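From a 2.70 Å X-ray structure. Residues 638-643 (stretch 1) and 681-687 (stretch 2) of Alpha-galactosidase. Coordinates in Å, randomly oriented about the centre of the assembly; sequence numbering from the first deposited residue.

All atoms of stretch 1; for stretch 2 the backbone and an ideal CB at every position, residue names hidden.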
# COMPACT_ATOMS: atom_id res chain seq x y z
N PHE D 638 23.62 -20.04 -0.28
CA PHE D 638 23.42 -18.66 -0.70
C PHE D 638 22.28 -17.98 0.05
O PHE D 638 21.13 -18.42 0.00
CB PHE D 638 23.18 -18.60 -2.21
CG PHE D 638 23.19 -17.21 -2.81
CD1 PHE D 638 22.01 -16.50 -2.97
CD2 PHE D 638 24.37 -16.65 -3.27
CE1 PHE D 638 22.03 -15.22 -3.55
CE2 PHE D 638 24.38 -15.38 -3.84
CZ PHE D 638 23.21 -14.67 -3.99
N TYR D 639 22.62 -16.89 0.73
CA TYR D 639 21.63 -16.05 1.39
C TYR D 639 21.54 -14.68 0.71
O TYR D 639 22.55 -14.00 0.55
CB TYR D 639 22.05 -15.83 2.83
CG TYR D 639 21.97 -17.05 3.71
CD1 TYR D 639 20.83 -17.31 4.47
CD2 TYR D 639 23.02 -17.92 3.79
CE1 TYR D 639 20.77 -18.41 5.28
CE2 TYR D 639 22.97 -19.01 4.59
CZ TYR D 639 21.85 -19.27 5.34
OH TYR D 639 21.83 -20.40 6.13
N ARG D 640 20.33 -14.29 0.33
CA ARG D 640 20.05 -12.91 -0.02
C ARG D 640 19.78 -12.13 1.26
O ARG D 640 19.14 -12.64 2.17
CB ARG D 640 18.81 -12.81 -0.92
CG ARG D 640 18.99 -13.32 -2.34
CD ARG D 640 17.63 -13.45 -3.03
NE ARG D 640 16.78 -14.41 -2.33
CZ ARG D 640 16.65 -15.69 -2.67
NH1 ARG D 640 17.31 -16.17 -3.73
NH2 ARG D 640 15.84 -16.50 -1.97
N ILE D 641 20.26 -10.90 1.33
CA ILE D 641 20.06 -10.08 2.50
C ILE D 641 19.25 -8.83 2.10
O ILE D 641 18.02 -8.86 2.12
CB ILE D 641 21.44 -9.77 3.20
CG1 ILE D 641 22.04 -11.06 3.76
CG2 ILE D 641 21.32 -8.74 4.33
CD1 ILE D 641 23.47 -10.94 4.21
N ASP D 642 19.95 -7.76 1.72
CA ASP D 642 19.34 -6.53 1.24
C ASP D 642 18.96 -6.64 -0.25
O ASP D 642 19.80 -7.05 -1.07
CB ASP D 642 20.30 -5.34 1.45
CG ASP D 642 20.64 -5.12 2.92
OD1 ASP D 642 19.73 -4.64 3.65
OD2 ASP D 642 21.81 -5.39 3.35
N SER D 643 17.73 -6.26 -0.59
CA SER D 643 17.20 -6.48 -1.94
C SER D 643 16.97 -5.23 -2.76
O SER D 643 16.30 -4.31 -2.30
CB SER D 643 15.87 -7.22 -1.85
OG SER D 643 15.28 -7.30 -3.13
N UNK D 681 24.79 -0.51 9.27
CA UNK D 681 24.90 -1.79 9.94
C UNK D 681 24.53 -2.94 9.02
O UNK D 681 23.40 -3.04 8.56
CB UNK D 681 24.01 -1.81 11.19
N UNK D 682 25.52 -3.79 8.75
CA UNK D 682 25.32 -4.99 7.97
C UNK D 682 24.95 -6.21 8.84
O UNK D 682 25.65 -6.52 9.79
CB UNK D 682 26.59 -5.29 7.16
N UNK D 683 23.85 -6.89 8.53
CA UNK D 683 23.45 -8.06 9.32
C UNK D 683 23.74 -9.40 8.65
O UNK D 683 22.95 -9.87 7.82
CB UNK D 683 21.95 -7.98 9.63
N UNK D 684 24.84 -10.05 9.00
CA UNK D 684 25.12 -11.38 8.45
C UNK D 684 23.96 -12.36 8.72
O UNK D 684 23.23 -12.23 9.71
CB UNK D 684 26.42 -11.93 9.05
N UNK D 685 23.79 -13.31 7.81
CA UNK D 685 22.91 -14.45 8.03
C UNK D 685 23.70 -15.76 7.85
O UNK D 685 24.82 -15.77 7.33
CB UNK D 685 21.72 -14.40 7.07
N UNK D 686 23.11 -16.86 8.29
CA UNK D 686 23.65 -18.18 8.05
C UNK D 686 24.82 -18.64 8.88
O UNK D 686 25.48 -19.61 8.53
CB UNK D 686 24.06 -18.26 6.58
N UNK D 687 25.11 -17.98 9.99
CA UNK D 687 26.25 -18.39 10.81
C UNK D 687 25.83 -19.20 12.02
O UNK D 687 24.66 -19.25 12.38
CB UNK D 687 27.04 -17.16 11.27

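The two segments run in roughly opposite directions, their end-to-end vectors 159° apart, and no direct hydrogen bond joins them. What stretch 1 offers its partner is mainly two side chains that point across the gap, Tyr639 and Ile641, with the carboxylate of Asp642 nearby.

Position 681 has extended strand angles, and nothing of stretch 1 lies within 5.5 Å of its ideal CB. Stretch 1 therefore sets no requirement, and many residues would do. The deposited residue is Arg681, which takes no part in the contact.

At position 682 the CA-to-CB bond points sideways, and again no atom of stretch 1 is near the ideal CB. A short side chain would fall short; a long or broad apolar one could reach the methyl end of Ile641, so methionine or an aromatic would suit. The residue is Phe682. With chi1 at -175° (t), its ring comes nearer to stretch 1 than its CB does, and CZ packs 3.6 Å from Ile641 CD1, an apolar contact made at an oblique angle to the ring. At the ring edge, CE1 lies 4.3 Å from Asp642 OD2, an arrangement that places the carboxylate oxygen near the ring plane, where the hydrogens carry slight positive charge.

Position 683 also points sideways, its ideal CB 5.4 Å from Ile641 CG2, too far to touch that methyl, so stretch 1 hardly constrains the side chain. Many types would fit. The residue is Tyr683, whose side chain leads away, so its backbone does most of the work: its O lies 3.8 Å from Ile641 CD1, and its N donates to a water 3.0 Å away. That water in turn donates to Asp642 OD2, also at 3.0 Å, bridging the two segments.

At position 684 the CA-to-CB bond points away, and stretch 1 gives no reason to prefer one residue over another. It is Phe684, which makes no contact here.

Position 685 points toward stretch 1, with its ideal CB 4.0 Å from Tyr639 CD1 and 4.7 Å from Ile641 CG1. These apolar neighbours would welcome any side chain with a few methylenes or methyls, including leucine, methionine or the stem of a lysine or arginine. The residue is Lys685. Its CG lies 3.7 Å from Ile641 CG1 and its CB 4.0 Å from Tyr639 CD1, so the aliphatic stem supplies the packing, while NZ is hydrogen-bonded elsewhere in the structure.

Position 686 is the most restrictive. An ideal CB would sit 2.4 Å from Tyr639 CE2, a clash, and phi of 78° by itself favours glycine. Both arguments lead to Gly686. Without a side chain its backbone can lie against the tyrosine: its N is over one face of the ring, and its CA is 3.4 Å from Tyr639 CZ.

Position 687 points sideways with stretch 1 out of range of its ideal CB, leaving the choice open. It is Leu687, which does not touch stretch 1.

Stretch 2, residues 681-687: RFYFKGL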
# COMPACT_ATOMS: atom_id res chain seq x y z
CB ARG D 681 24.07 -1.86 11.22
CG ARG D 681 24.49 -3.05 12.06
CD ARG D 681 24.16 -2.90 13.50
NE ARG D 681 24.51 -1.60 14.03
CZ ARG D 681 24.20 -1.23 15.26
NH1 ARG D 681 23.55 -2.08 16.05
NH2 ARG D 681 24.53 -0.02 15.70
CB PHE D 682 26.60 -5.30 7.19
CG PHE D 682 26.45 -6.46 6.28
CD1 PHE D 682 25.54 -6.42 5.24
CD2 PHE D 682 27.20 -7.60 6.47
CE1 PHE D 682 25.39 -7.49 4.39
CE2 PHE D 682 27.05 -8.67 5.63
CZ PHE D 682 26.14 -8.62 4.59
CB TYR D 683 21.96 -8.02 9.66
CG TYR D 683 21.54 -6.90 10.56
CD1 TYR D 683 21.21 -5.66 10.03
CD2 TYR D 683 21.46 -7.08 11.94
CE1 TYR D 683 20.82 -4.62 10.87
CE2 TYR D 683 21.07 -6.05 12.79
CZ TYR D 683 20.75 -4.82 12.24
OH TYR D 683 20.36 -3.80 13.05
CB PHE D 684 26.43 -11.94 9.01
CG PHE D 684 27.64 -11.11 8.66
CD1 PHE D 684 27.91 -9.94 9.35
CD2 PHE D 684 28.50 -11.51 7.65
CE1 PHE D 684 29.03 -9.18 9.03
CE2 PHE D 684 29.61 -10.75 7.33
CZ PHE D 684 29.87 -9.58 8.01
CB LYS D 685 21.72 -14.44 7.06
CG LYS D 685 21.17 -13.08 6.70
CD LYS D 685 20.58 -12.36 7.88
CE LYS D 685 19.15 -11.98 7.64
NZ LYS D 685 18.95 -10.54 7.94
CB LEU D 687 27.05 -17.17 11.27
CG LEU D 687 27.67 -16.29 10.19
CD1 LEU D 687 28.40 -15.17 10.88
CD2 LEU D 687 28.60 -17.08 9.28
O HOH W 1 22.12 -6.06 6.22
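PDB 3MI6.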